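Local coordinates for protein predicted ATPase of the ABC class (Vibrio vulnificus, PDB 5D6A) that probably hydrolyses ATP as a member of the ABC class of ATPases and binds the ATP analogue AMP-PNP in its P-loop domain, at residues Lys531-Leu536 / Asp558-Leu563; Trp516-Gln521 / Gln543-His548; Glu237-Thr242 / Asn421-His426. One frame throughout, in Å; residues are numbered along the deposited sequence.

Interaction 1. Residues Lys531-Leu536 / Asp558-Leu563. Unlike the reference sequence in segment 531-536: Ser-534 (reference Asn).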
ATOM      1  N   LYS A 531       9.081 -22.682 -15.631  1.00 46.37           N
ATOM      2  CA  LYS A 531       9.670 -24.015 -15.493  1.00 48.82           C
ATOM      3  C   LYS A 531      11.083 -23.896 -14.937  1.00 47.85           C
ATOM      4  O   LYS A 531      11.483 -24.671 -14.072  1.00 49.49           O
ATOM      5  CB  LYS A 531       9.694 -24.729 -16.847  1.00 52.59           C
ATOM      6  CG  LYS A 531      10.332 -26.114 -16.846  1.00 56.50           C
ATOM      7  CD  LYS A 531      10.473 -26.635 -18.271  1.00 60.46           C
ATOM      8  CE  LYS A 531      11.209 -27.967 -18.343  1.00 64.57           C
ATOM      9  NZ  LYS A 531      10.471 -29.078 -17.679  1.00 66.88           N
ATOM     10  N   GLN A 532      11.834 -22.918 -15.439  1.00 45.64           N
ATOM     11  CA  GLN A 532      13.206 -22.689 -14.985  1.00 45.40           C
ATOM     12  C   GLN A 532      13.218 -22.337 -13.500  1.00 42.22           C
ATOM     13  O   GLN A 532      13.982 -22.907 -12.724  1.00 41.34           O
ATOM     14  CB  GLN A 532      13.855 -21.557 -15.784  1.00 45.75           C
ATOM     15  CG  GLN A 532      15.345 -21.391 -15.530  1.00 47.37           C
ATOM     16  CD  GLN A 532      15.931 -20.176 -16.229  1.00 49.61           C
ATOM     17  OE1 GLN A 532      15.212 -19.241 -16.596  1.00 49.78           O
ATOM     18  NE2 GLN A 532      17.252 -20.176 -16.403  1.00 51.26           N
ATOM     19  N   ILE A 533      12.360 -21.395 -13.119  1.00 39.74           N
ATOM     20  CA  ILE A 533      12.248 -20.956 -11.728  1.00 37.85           C
ATOM     21  C   ILE A 533      11.899 -22.126 -10.813  1.00 38.65           C
ATOM     22  O   ILE A 533      12.473 -22.273  -9.731  1.00 37.65           O
ATOM     23  CB  ILE A 533      11.187 -19.843 -11.582  1.00 36.52           C
ATOM     24  CG1 ILE A 533      11.649 -18.578 -12.312  1.00 35.67           C
ATOM     25  CG2 ILE A 533      10.943 -19.520 -10.111  1.00 35.68           C
ATOM     26  CD1 ILE A 533      10.578 -17.520 -12.462  1.00 35.00           C
ATOM     27  N   SER A 534      10.961 -22.958 -11.256  1.00 39.84           N
ATOM     28  CA  SER A 534      10.536 -24.119 -10.480  1.00 41.68           C
ATOM     29  C   SER A 534      11.713 -25.067 -10.227  1.00 42.98           C
ATOM     30  O   SER A 534      11.860 -25.611  -9.131  1.00 42.24           O
ATOM     31  CB  SER A 534       9.412 -24.855 -11.210  1.00 43.91           C
ATOM     32  OG  SER A 534       8.941 -25.954 -10.450  1.00 46.76           O
ATOM     33  N   GLU A 535      12.546 -25.249 -11.249  1.00 44.63           N
ATOM     34  CA  GLU A 535      13.720 -26.120 -11.152  1.00 46.84           C
ATOM     35  C   GLU A 535      14.816 -25.521 -10.264  1.00 46.39           C
ATOM     36  O   GLU A 535      15.562 -26.258  -9.624  1.00 47.25           O
ATOM     37  CB  GLU A 535      14.266 -26.431 -12.548  1.00 48.38           C
ATOM     38  CG  GLU A 535      13.327 -27.289 -13.385  1.00 51.08           C
ATOM     39  CD  GLU A 535      13.799 -27.485 -14.817  1.00 53.61           C
ATOM     40  OE1 GLU A 535      14.767 -26.813 -15.232  1.00 53.77           O
ATOM     41  OE2 GLU A 535      13.187 -28.309 -15.532  1.00 55.66           O
ATOM     42  N   LEU A 536      14.910 -24.193 -10.227  1.00 45.68           N
ATOM     43  CA  LEU A 536      15.904 -23.519  -9.386  1.00 47.19           C
ATOM     44  C   LEU A 536      15.556 -23.683  -7.910  1.00 49.68           C
ATOM     45  O   LEU A 536      16.445 -23.763  -7.059  1.00 53.16           O
ATOM     46  CB  LEU A 536      15.995 -22.029  -9.725  1.00 45.06           C
ATOM     47  CG  LEU A 536      16.476 -21.668 -11.133  1.00 45.76           C
ATOM     48  CD1 LEU A 536      16.337 -20.173 -11.369  1.00 44.40           C
ATOM     49  CD2 LEU A 536      17.909 -22.121 -11.359  1.00 47.55           C
ATOM     50  N   ASP A 558       4.742 -16.702  -7.853  1.00 33.95           N
ATOM     51  CA  ASP A 558       4.952 -15.393  -7.228  1.00 33.53           C
ATOM     52  C   ASP A 558       6.198 -14.691  -7.783  1.00 32.24           C
ATOM     53  O   ASP A 558       6.206 -13.471  -7.939  1.00 31.74           O
ATOM     54  CB  ASP A 558       5.019 -15.519  -5.702  1.00 33.90           C
ATOM     55  CG  ASP A 558       3.671 -15.879  -5.083  1.00 35.54           C
ATOM     56  OD1 ASP A 558       2.622 -15.539  -5.675  1.00 35.32           O
ATOM     57  OD2 ASP A 558       3.656 -16.488  -3.995  1.00 36.92           O
ATOM     58  N   VAL A 559       7.241 -15.462  -8.084  1.00 32.43           N
ATOM     59  CA  VAL A 559       8.467 -14.904  -8.661  1.00 31.12           C
ATOM     60  C   VAL A 559       8.120 -14.279 -10.012  1.00 32.30           C
ATOM     61  O   VAL A 559       8.580 -13.182 -10.340  1.00 31.12           O
ATOM     62  CB  VAL A 559       9.551 -15.981  -8.859  1.00 30.58           C
ATOM     63  CG1 VAL A 559      10.781 -15.390  -9.530  1.00 30.33           C
ATOM     64  CG2 VAL A 559       9.936 -16.606  -7.528  1.00 30.33           C
HETATM   65  N   MSE A 560       7.293 -14.989 -10.781  1.00 34.11           N
HETATM   66  CA  MSE A 560       6.841 -14.515 -12.090  1.00 34.86           C
HETATM   67  C   MSE A 560       5.996 -13.290 -11.906  1.00 34.20           C
HETATM   68  O   MSE A 560       6.187 -12.288 -12.594  1.00 33.74           O
HETATM   69  CB  MSE A 560       6.003 -15.577 -12.802  1.00 36.82           C
HETATM   70  CG  MSE A 560       6.845 -16.711 -13.378  1.00 38.23           C
HETATM   71 SE   MSE A 560       8.190 -16.013 -14.639  1.00 41.42          SE
HETATM   72  CE  MSE A 560       6.982 -15.229 -15.985  1.00 41.98           C
ATOM     73  N   ALA A 561       5.051 -13.360 -10.974  1.00 33.40           N
ATOM     74  CA  ALA A 561       4.174 -12.229 -10.693  1.00 33.68           C
ATOM     75  C   ALA A 561       4.994 -10.966 -10.420  1.00 32.76           C
ATOM     76  O   ALA A 561       4.712  -9.900 -10.970  1.00 31.80           O
ATOM     77  CB  ALA A 561       3.267 -12.541  -9.511  1.00 34.07           C
ATOM     78  N   ALA A 562       6.012 -11.095  -9.571  1.00 32.62           N
ATOM     79  CA  ALA A 562       6.882  -9.967  -9.232  1.00 32.95           C
ATOM     80  C   ALA A 562       7.653  -9.510 -10.462  1.00 34.12           C
ATOM     81  O   ALA A 562       7.826  -8.314 -10.698  1.00 34.38           O
ATOM     82  CB  ALA A 562       7.850 -10.359  -8.127  1.00 31.66           C
ATOM     83  N   LEU A 563       8.102 -10.482 -11.248  1.00 34.97           N
ATOM     84  CA  LEU A 563       8.875 -10.217 -12.452  1.00 35.41           C
ATOM     85  C   LEU A 563       8.009  -9.566 -13.538  1.00 35.13           C
ATOM     86  O   LEU A 563       8.498  -8.741 -14.309  1.00 36.16           O
ATOM     87  CB  LEU A 563       9.499 -11.527 -12.938  1.00 36.64           C
ATOM     88  CG  LEU A 563      10.645 -11.501 -13.943  1.00 38.30           C
ATOM     89  CD1 LEU A 563      11.781 -10.599 -13.482  1.00 38.30           C
ATOM     90  CD2 LEU A 563      11.145 -12.925 -14.143  1.00 39.68           C
TER
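Ile-533 of helix 529-536 meets Val-559 and Met-560 of helix 556-564, and these three buried side chains make the whole contact between the two segments. The nearest CA atoms are those of Ile-533 and Val-559, 7.8 Å apart. Their side chains point at each other and meet tip to tip. With chi1 at -66°, Ile-533 sets CG2 opposite its backbone N and CG1 beside it, and the extended second torsion carries CD1 out as the far point of the longer branch. Both branches then work on Val-559: Ile-533 CD1 lies 3.6 Å from Val-559 CG1, while Ile-533 CG2 is 4.0 Å from Val-559 CG2. Each isoleucine branch thus faces one valine methyl, a fit that suits two beta-branched residues, which have little rotational freedom on a helix. The side chain of Met-560, present as selenomethionine, crosses that of Ile-533 obliquely and is bent at both chi2 (-58°) and chi3 (-62°). The bends lay SE and CG alongside Ile-533 CD1, with Met-560 SE at 3.6 Å and Met-560 CG at 3.9 Å from it. Val-559 also packs on Trp-516 of helix 506-519, which ties the pair into a three-helix arrangement. Polar chemistry stays apart from this face: Lys-531 and Glu-535, one turn apart on the exposed side of helix 529-536, form a salt bridge with Lys-531 NZ 3.5 Å from Glu-535 OE2, and Asp-558 pairs with Arg-555. Every atom that touches across the helices is carbon or selenium, so the helices are held here by dispersion and by the exclusion of water; such an apolar contact lacks the directionality of hydrogen bonds and rests on close fit.

Interaction 2. Residues Trp516-Gln521 / Gln543-His548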
ATOM      1  N   TRP A 516      15.953 -14.027  -8.967  1.00 30.39           N
ATOM      2  CA  TRP A 516      16.238 -13.150 -10.107  1.00 31.72           C
ATOM      3  C   TRP A 516      17.745 -13.106 -10.325  1.00 33.30           C
ATOM      4  O   TRP A 516      18.224 -13.208 -11.454  1.00 34.61           O
ATOM      5  CB  TRP A 516      15.723 -11.740  -9.810  1.00 31.48           C
ATOM      6  CG  TRP A 516      14.221 -11.597  -9.806  1.00 30.14           C
ATOM      7  CD1 TRP A 516      13.291 -12.597  -9.729  1.00 29.51           C
ATOM      8  CD2 TRP A 516      13.491 -10.372  -9.737  1.00 29.61           C
ATOM      9  NE1 TRP A 516      12.025 -12.067  -9.700  1.00 28.87           N
ATOM     10  CE2 TRP A 516      12.119 -10.702  -9.691  1.00 29.08           C
ATOM     11  CE3 TRP A 516      13.861  -9.024  -9.739  1.00 30.46           C
ATOM     12  CZ2 TRP A 516      11.119  -9.736  -9.648  1.00 29.14           C
ATOM     13  CZ3 TRP A 516      12.866  -8.063  -9.695  1.00 30.66           C
ATOM     14  CH2 TRP A 516      11.508  -8.425  -9.650  1.00 30.05           C
ATOM     15  N   TYR A 517      18.483 -12.966  -9.225  1.00 34.39           N
ATOM     16  CA  TYR A 517      19.944 -12.920  -9.259  1.00 35.86           C
ATOM     17  C   TYR A 517      20.511 -14.150  -9.960  1.00 37.55           C
ATOM     18  O   TYR A 517      21.507 -14.055 -10.671  1.00 40.01           O
ATOM     19  CB  TYR A 517      20.507 -12.808  -7.833  1.00 36.00           C
ATOM     20  CG  TYR A 517      22.021 -12.741  -7.758  1.00 38.10           C
ATOM     21  CD1 TYR A 517      22.694 -11.534  -7.934  1.00 38.84           C
ATOM     22  CD2 TYR A 517      22.779 -13.881  -7.499  1.00 39.10           C
ATOM     23  CE1 TYR A 517      24.076 -11.466  -7.865  1.00 41.20           C
ATOM     24  CE2 TYR A 517      24.162 -13.824  -7.427  1.00 41.71           C
ATOM     25  CZ  TYR A 517      24.808 -12.614  -7.612  1.00 42.71           C
ATOM     26  OH  TYR A 517      26.182 -12.553  -7.546  1.00 44.26           O
ATOM     27  N   GLN A 518      19.870 -15.298  -9.759  1.00 38.06           N
ATOM     28  CA  GLN A 518      20.317 -16.546 -10.383  1.00 40.36           C
ATOM     29  C   GLN A 518      19.938 -16.598 -11.857  1.00 39.63           C
ATOM     30  O   GLN A 518      20.701 -17.112 -12.676  1.00 40.84           O
ATOM     31  CB  GLN A 518      19.760 -17.764  -9.644  1.00 41.66           C
ATOM     32  CG  GLN A 518      20.297 -17.908  -8.230  1.00 43.84           C
ATOM     33  CD  GLN A 518      19.783 -19.145  -7.527  1.00 46.67           C
ATOM     34  OE1 GLN A 518      19.220 -20.045  -8.153  1.00 49.11           O
ATOM     35  NE2 GLN A 518      19.986 -19.203  -6.217  1.00 48.96           N
ATOM     36  N   LEU A 519      18.763 -16.070 -12.192  1.00 37.21           N
ATOM     37  CA  LEU A 519      18.318 -16.025 -13.581  1.00 36.92           C
ATOM     38  C   LEU A 519      19.305 -15.196 -14.394  1.00 37.71           C
ATOM     39  O   LEU A 519      19.583 -15.504 -15.548  1.00 38.42           O
ATOM     40  CB  LEU A 519      16.917 -15.415 -13.692  1.00 35.33           C
ATOM     41  CG  LEU A 519      15.753 -16.159 -13.026  1.00 34.45           C
ATOM     42  CD1 LEU A 519      14.481 -15.329 -13.113  1.00 32.96           C
ATOM     43  CD2 LEU A 519      15.540 -17.535 -13.642  1.00 35.20           C
ATOM     44  N   ALA A 520      19.848 -14.157 -13.763  1.00 37.77           N
ATOM     45  CA  ALA A 520      20.808 -13.258 -14.404  1.00 39.58           C
ATOM     46  C   ALA A 520      22.126 -13.926 -14.799  1.00 42.29           C
ATOM     47  O   ALA A 520      22.849 -13.403 -15.644  1.00 45.35           O
ATOM     48  CB  ALA A 520      21.091 -12.072 -13.494  1.00 39.31           C
ATOM     49  N   GLN A 521      22.433 -15.072 -14.195  1.00 42.24           N
ATOM     50  CA  GLN A 521      23.677 -15.788 -14.474  1.00 44.52           C
ATOM     51  C   GLN A 521      23.638 -16.575 -15.784  1.00 47.12           C
ATOM     52  O   GLN A 521      24.678 -17.020 -16.263  1.00 50.03           O
ATOM     53  CB  GLN A 521      23.989 -16.758 -13.329  1.00 43.84           C
ATOM     54  CG  GLN A 521      24.012 -16.127 -11.943  1.00 42.27           C
ATOM     55  CD  GLN A 521      25.092 -15.074 -11.769  1.00 43.14           C
ATOM     56  OE1 GLN A 521      26.161 -15.162 -12.362  1.00 44.99           O
ATOM     57  NE2 GLN A 521      24.822 -14.084 -10.926  1.00 41.88           N
ATOM     58  N   GLN A 543      20.801 -23.390  -1.447  1.00 58.98           N
ATOM     59  CA  GLN A 543      22.250 -23.566  -1.632  1.00 62.52           C
ATOM     60  C   GLN A 543      22.891 -22.530  -2.555  1.00 60.79           C
ATOM     61  O   GLN A 543      24.034 -22.140  -2.334  1.00 63.04           O
ATOM     62  CB  GLN A 543      22.606 -24.986  -2.108  1.00 66.37           C
ATOM     63  CG  GLN A 543      22.168 -25.337  -3.524  1.00 67.03           C
ATOM     64  CD  GLN A 543      22.649 -26.711  -3.968  1.00 71.25           C
ATOM     65  OE1 GLN A 543      23.373 -27.398  -3.243  1.00 73.32           O
ATOM     66  NE2 GLN A 543      22.254 -27.115  -5.170  1.00 71.55           N
ATOM     67  N   ASN A 544      22.163 -22.083  -3.576  1.00 58.53           N
ATOM     68  CA  ASN A 544      22.706 -21.097  -4.522  1.00 59.61           C
ATOM     69  C   ASN A 544      22.408 -19.629  -4.181  1.00 56.11           C
ATOM     70  O   ASN A 544      22.702 -18.731  -4.974  1.00 57.61           O
ATOM     71  CB  ASN A 544      22.260 -21.424  -5.958  1.00 60.30           C
ATOM     72  CG  ASN A 544      22.953 -22.657  -6.522  1.00 62.25           C
ATOM     73  OD1 ASN A 544      23.842 -23.231  -5.893  1.00 63.34           O
ATOM     74  ND2 ASN A 544      22.556 -23.057  -7.722  1.00 62.93           N
HETATM   75  N   MSE A 545      21.840 -19.388  -3.003  1.00 52.83           N
HETATM   76  CA  MSE A 545      21.548 -18.032  -2.550  1.00 48.63           C
HETATM   77  C   MSE A 545      22.544 -17.679  -1.489  1.00 50.56           C
HETATM   78  O   MSE A 545      23.141 -18.572  -0.884  1.00 54.02           O
HETATM   79  CB  MSE A 545      20.169 -17.968  -1.912  1.00 44.79           C
HETATM   80  CG  MSE A 545      19.076 -18.331  -2.904  1.00 42.12           C
HETATM   81 SE   MSE A 545      17.313 -17.986  -2.096  1.00 37.82          SE
HETATM   82  CE  MSE A 545      16.266 -18.251  -3.740  1.00 37.02           C
ATOM     83  N   PRO A 546      22.757 -16.371  -1.242  1.00 50.00           N
ATOM     84  CA  PRO A 546      23.679 -16.013  -0.167  1.00 50.87           C
ATOM     85  C   PRO A 546      23.216 -16.655   1.133  1.00 50.89           C
ATOM     86  O   PRO A 546      22.023 -16.904   1.305  1.00 49.04           O
ATOM     87  CB  PRO A 546      23.564 -14.489  -0.084  1.00 50.10           C
ATOM     88  CG  PRO A 546      23.077 -14.064  -1.420  1.00 49.37           C
ATOM     89  CD  PRO A 546      22.222 -15.184  -1.935  1.00 49.10           C
ATOM     90  N   GLN A 547      24.144 -16.911   2.043  1.00 52.79           N
ATOM     91  CA  GLN A 547      23.799 -17.566   3.300  1.00 53.11           C
ATOM     92  C   GLN A 547      23.121 -16.627   4.308  1.00 51.59           C
ATOM     93  O   GLN A 547      23.617 -16.433   5.417  1.00 52.02           O
ATOM     94  CB  GLN A 547      25.046 -18.239   3.887  1.00 56.11           C
ATOM     95  CG  GLN A 547      25.573 -19.352   2.987  1.00 57.52           C
ATOM     96  CD  GLN A 547      26.858 -19.985   3.483  1.00 61.40           C
ATOM     97  OE1 GLN A 547      27.621 -19.373   4.229  1.00 64.16           O
ATOM     98  NE2 GLN A 547      27.115 -21.216   3.048  1.00 62.41           N
ATOM     99  N   HIS A 548      21.980 -16.056   3.912  1.00 49.35           N
ATOM    100  CA  HIS A 548      21.224 -15.167   4.795  1.00 48.81           C
ATOM    101  C   HIS A 548      20.216 -15.977   5.604  1.00 47.75           C
ATOM    102  O   HIS A 548      19.776 -17.047   5.175  1.00 47.54           O
ATOM    103  CB  HIS A 548      20.464 -14.081   4.021  1.00 47.28           C
ATOM    104  CG  HIS A 548      21.332 -13.190   3.188  1.00 49.47           C
ATOM    105  ND1 HIS A 548      22.515 -12.654   3.651  1.00 52.93           N
ATOM    106  CD2 HIS A 548      21.140 -12.661   1.956  1.00 49.07           C
ATOM    107  CE1 HIS A 548      23.045 -11.884   2.717  1.00 53.39           C
ATOM    108  NE2 HIS A 548      22.227 -11.867   1.679  1.00 51.29           N
TER
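Gln-518 of helix 506-519 reaches across to Asn-544 and Met-545 of the irregular connection between helices 529-536 and 556-564, so that a helix flank packs against a loop within the MRB1590 C-terminal domain range. The glutamine leaves its helix with CG anti to its own carbonyl carbon (chi1 -66°) and runs extended from there, giving it the length to bridge the gap. Its chain crosses that of Asn-544 at about a right angle, and the two amide planes are turned 66° apart, so the amides do not stack. Gln-518 presents its end instead to the backbone and root of Asn-544: Gln-518 NE2 stands 3.0 Å from the carbonyl O of Asn-544 and 3.2 Å from Asn-544 CB. The carbon CD of Gln-518 follows, 3.7 Å from that same CB. The amide as a whole lies between two different neighbours, with apolar Leu-536 of helix 529-536 on the OE1 side and Asn-544 on the NE2 side. A long, flexible amide suits such a mixed setting. The loop is pinned by apolar packing as well, for the extended side chain of Met-545, a selenomethionine, lies on Trp-514 and Val-515 of the same helix that carries Gln-518. At its far end the segment is linked to the N-terminal region, where the carbonyl of His-548 accepts hydrogen bonds from Thr-129 and Arg-141. Met-545 CG lies 3.5 Å from Gln-518 NE2.

Interaction 3. Residues Glu237-Thr242 / Asn421-His426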
ATOM      1  N   GLU A 237     -24.012 -30.331   5.048  1.00 58.00           N
ATOM      2  CA  GLU A 237     -23.876 -31.744   4.665  1.00 59.17           C
ATOM      3  C   GLU A 237     -23.863 -31.951   3.156  1.00 57.36           C
ATOM      4  O   GLU A 237     -23.110 -32.777   2.643  1.00 56.33           O
ATOM      5  CB  GLU A 237     -24.989 -32.597   5.287  1.00 63.23           C
ATOM      6  CG  GLU A 237     -24.937 -32.693   6.806  1.00 65.69           C
ATOM      7  CD  GLU A 237     -25.946 -33.679   7.375  1.00 70.28           C
ATOM      8  OE1 GLU A 237     -26.651 -34.352   6.586  1.00 72.45           O
ATOM      9  OE2 GLU A 237     -26.032 -33.788   8.619  1.00 71.89           O
ATOM     10  N   SER A 238     -24.694 -31.192   2.455  1.00 56.86           N
ATOM     11  CA  SER A 238     -24.798 -31.290   1.005  1.00 57.18           C
ATOM     12  C   SER A 238     -23.452 -31.123   0.302  1.00 55.40           C
ATOM     13  O   SER A 238     -23.239 -31.674  -0.779  1.00 54.91           O
ATOM     14  CB  SER A 238     -25.774 -30.232   0.489  1.00 58.05           C
ATOM     15  OG  SER A 238     -25.906 -30.300  -0.918  1.00 59.27           O
ATOM     16  N   LEU A 239     -22.547 -30.376   0.927  1.00 54.61           N
ATOM     17  CA  LEU A 239     -21.242 -30.105   0.338  1.00 53.68           C
ATOM     18  C   LEU A 239     -20.112 -30.480   1.310  1.00 52.91           C
ATOM     19  O   LEU A 239     -19.014 -29.926   1.258  1.00 51.59           O
ATOM     20  CB  LEU A 239     -21.188 -28.620  -0.028  1.00 53.13           C
ATOM     21  CG  LEU A 239     -20.145 -28.138  -1.024  1.00 53.26           C
ATOM     22  CD1 LEU A 239     -20.296 -28.865  -2.350  1.00 53.87           C
ATOM     23  CD2 LEU A 239     -20.291 -26.636  -1.218  1.00 53.71           C
ATOM     24  N   GLN A 240     -20.392 -31.452   2.174  1.00 53.91           N
ATOM     25  CA  GLN A 240     -19.446 -31.922   3.189  1.00 53.73           C
ATOM     26  C   GLN A 240     -18.572 -33.071   2.692  1.00 53.81           C
ATOM     27  O   GLN A 240     -19.037 -33.949   1.961  1.00 56.19           O
ATOM     28  CB  GLN A 240     -20.240 -32.389   4.419  1.00 55.90           C
ATOM     29  CG  GLN A 240     -19.458 -33.133   5.495  1.00 55.89           C
ATOM     30  CD  GLN A 240     -20.376 -33.715   6.565  1.00 57.73           C
ATOM     31  OE1 GLN A 240     -21.401 -33.123   6.909  1.00 57.33           O
ATOM     32  NE2 GLN A 240     -20.012 -34.880   7.095  1.00 58.68           N
ATOM     33  N   VAL A 241     -17.304 -33.054   3.098  1.00 52.67           N
ATOM     34  CA  VAL A 241     -16.355 -34.119   2.762  1.00 52.50           C
ATOM     35  C   VAL A 241     -15.523 -34.415   4.000  1.00 52.20           C
ATOM     36  O   VAL A 241     -15.420 -33.580   4.898  1.00 51.40           O
ATOM     37  CB  VAL A 241     -15.420 -33.758   1.589  1.00 50.92           C
ATOM     38  CG1 VAL A 241     -16.231 -33.444   0.341  1.00 51.32           C
ATOM     39  CG2 VAL A 241     -14.509 -32.595   1.954  1.00 49.48           C
ATOM     40  N   THR A 242     -14.925 -35.600   4.040  1.00 53.21           N
ATOM     41  CA  THR A 242     -14.122 -36.009   5.182  1.00 53.28           C
ATOM     42  C   THR A 242     -12.757 -36.513   4.728  1.00 52.65           C
ATOM     43  O   THR A 242     -12.659 -37.533   4.052  1.00 54.58           O
ATOM     44  CB  THR A 242     -14.843 -37.109   5.981  1.00 55.37           C
ATOM     45  OG1 THR A 242     -16.154 -36.651   6.344  1.00 55.71           O
ATOM     46  CG2 THR A 242     -14.059 -37.479   7.238  1.00 55.65           C
ATOM     47  N   ASN A 421     -21.163 -24.898  -8.142  1.00 57.17           N
ATOM     48  CA  ASN A 421     -21.689 -24.836  -6.779  1.00 56.93           C
ATOM     49  C   ASN A 421     -21.809 -23.394  -6.286  1.00 54.43           C
ATOM     50  O   ASN A 421     -21.014 -22.534  -6.666  1.00 53.08           O
ATOM     51  CB  ASN A 421     -20.805 -25.636  -5.818  1.00 56.65           C
ATOM     52  CG  ASN A 421     -20.635 -27.079  -6.248  1.00 58.36           C
ATOM     53  OD1 ASN A 421     -20.197 -27.357  -7.363  1.00 59.58           O
ATOM     54  ND2 ASN A 421     -20.949 -28.006  -5.352  1.00 59.75           N
ATOM     55  N   VAL A 422     -22.808 -23.139  -5.442  1.00 53.57           N
ATOM     56  CA  VAL A 422     -23.040 -21.802  -4.896  1.00 52.14           C
ATOM     57  C   VAL A 422     -23.206 -21.863  -3.377  1.00 52.23           C
ATOM     58  O   VAL A 422     -24.101 -22.537  -2.867  1.00 53.32           O
ATOM     59  CB  VAL A 422     -24.284 -21.144  -5.520  1.00 53.26           C
ATOM     60  CG1 VAL A 422     -24.474 -19.737  -4.975  1.00 53.00           C
ATOM     61  CG2 VAL A 422     -24.159 -21.110  -7.036  1.00 53.11           C
ATOM     62  N   ILE A 423     -22.337 -21.147  -2.669  1.00 50.68           N
ATOM     63  CA  ILE A 423     -22.355 -21.106  -1.212  1.00 51.79           C
ATOM     64  C   ILE A 423     -22.873 -19.758  -0.727  1.00 52.81           C
ATOM     65  O   ILE A 423     -22.456 -18.717  -1.229  1.00 52.44           O
ATOM     66  CB  ILE A 423     -20.944 -21.332  -0.642  1.00 49.86           C
ATOM     67  CG1 ILE A 423     -20.441 -22.722  -1.045  1.00 50.08           C
ATOM     68  CG2 ILE A 423     -20.947 -21.179   0.874  1.00 50.55           C
ATOM     69  CD1 ILE A 423     -18.993 -22.985  -0.689  1.00 48.56           C
ATOM     70  N   GLN A 424     -23.777 -19.777   0.250  1.00 54.50           N
ATOM     71  CA  GLN A 424     -24.329 -18.545   0.792  1.00 55.26           C
ATOM     72  C   GLN A 424     -23.893 -18.359   2.237  1.00 55.72           C
ATOM     73  O   GLN A 424     -24.026 -19.271   3.054  1.00 56.68           O
ATOM     74  CB  GLN A 424     -25.857 -18.553   0.721  1.00 57.54           C
ATOM     75  CG  GLN A 424     -26.493 -17.231   1.141  1.00 58.68           C
ATOM     76  CD  GLN A 424     -28.007 -17.281   1.184  1.00 60.79           C
ATOM     77  OE1 GLN A 424     -28.603 -18.351   1.162  1.00 62.36           O
ATOM     78  NE2 GLN A 424     -28.635 -16.116   1.266  1.00 61.93           N
HETATM   79  N   MSE A 425     -23.371 -17.174   2.546  1.00 55.46           N
HETATM   80  CA  MSE A 425     -22.957 -16.846   3.904  1.00 56.11           C
HETATM   81  C   MSE A 425     -24.105 -16.122   4.553  1.00 59.14           C
HETATM   82  O   MSE A 425     -24.672 -15.190   3.977  1.00 59.92           O
HETATM   83  CB  MSE A 425     -21.707 -15.971   3.915  1.00 54.00           C
HETATM   84  CG  MSE A 425     -20.494 -16.674   3.309  1.00 51.31           C
HETATM   85 SE   MSE A 425     -20.102 -18.359   4.254  0.80 51.09          SE
HETATM   86  CE  MSE A 425     -19.296 -17.618   5.890  1.00 51.92           C
ATOM     87  N   HIS A 426     -24.462 -16.557   5.756  1.00 61.35           N
ATOM     88  CA  HIS A 426     -25.555 -15.963   6.511  1.00 64.61           C
ATOM     89  C   HIS A 426     -25.225 -16.100   7.984  1.00 66.77           C
ATOM     90  O   HIS A 426     -25.021 -17.206   8.465  1.00 68.53           O
ATOM     91  CB  HIS A 426     -26.860 -16.688   6.183  1.00 66.75           C
ATOM     92  CG  HIS A 426     -28.033 -16.225   6.987  1.00 69.41           C
ATOM     93  ND1 HIS A 426     -28.853 -15.194   6.583  1.00 70.53           N
ATOM     94  CD2 HIS A 426     -28.528 -16.659   8.169  1.00 71.77           C
ATOM     95  CE1 HIS A 426     -29.802 -15.012   7.484  1.00 73.66           C
ATOM     96  NE2 HIS A 426     -29.627 -15.887   8.458  1.00 74.45           N
TER
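Leu-239 bridges to Asn-421 and Ile-423, joining the antiparallel beta sheet that includes strand 240-245 to the mixed, mainly parallel core sheet of this P-loop ATPase. It sits between a short 3-10 turn and the start of strand 240-245. From CA, its CB points toward strand 421-425. Chi1 of -162° puts CG roughly opposite the backbone N. Neither CB nor CG has an atom of 421-426 within 4.2 Å; the touching begins at the fork, where chi2 of 58° turns the two methyls to different neighbours. CD1 goes to the amide of Asn-421, 3.2 Å from its ND2, and the side chains of Leu-239 and Asn-421 lie at a slant to one another. CD2 goes to Ile-423, two residues along the strand, while Val-422 between them points away. A leucine suits this position because its two methyls can serve both neighbours at once. Leu-254 of strand 249-257 packs on both Leu-239 and Ile-423, and Ser-238 OG is hydrogen-bonded to Asp-432 OD2. The side chain of Ile-423 is about 11 Å from the bound AMP-PNP, near the probable Walker A loop without touching it. At the tip, Leu-239 CD2 is 3.9 Å from both CG1 and CD1 of Ile-423, whose chain it crosses at about a right angle.

Interaction 3 comes first along the chain, in the P-loop domain range. Interactions 1 and 2 follow it, both within the MRB1590 C-terminal range, and their segments alternate: 516-521, 531-536, 543-548, 558-563. Their centres are 13 Å apart and they touch, in part because Trp-516 lies against Ala-562 and Leu-563, while Leu-519 meets Gln-532. They therefore belong to one packing unit of three helices, 506-519, 529-536 and 556-564, and the loop between the last two. Interaction 3 is remote, its centre about 35 Å from that of interaction 1 and 45 Å from that of interaction 2. It touches neither, the nearest atoms being about 23 and 34 Å away.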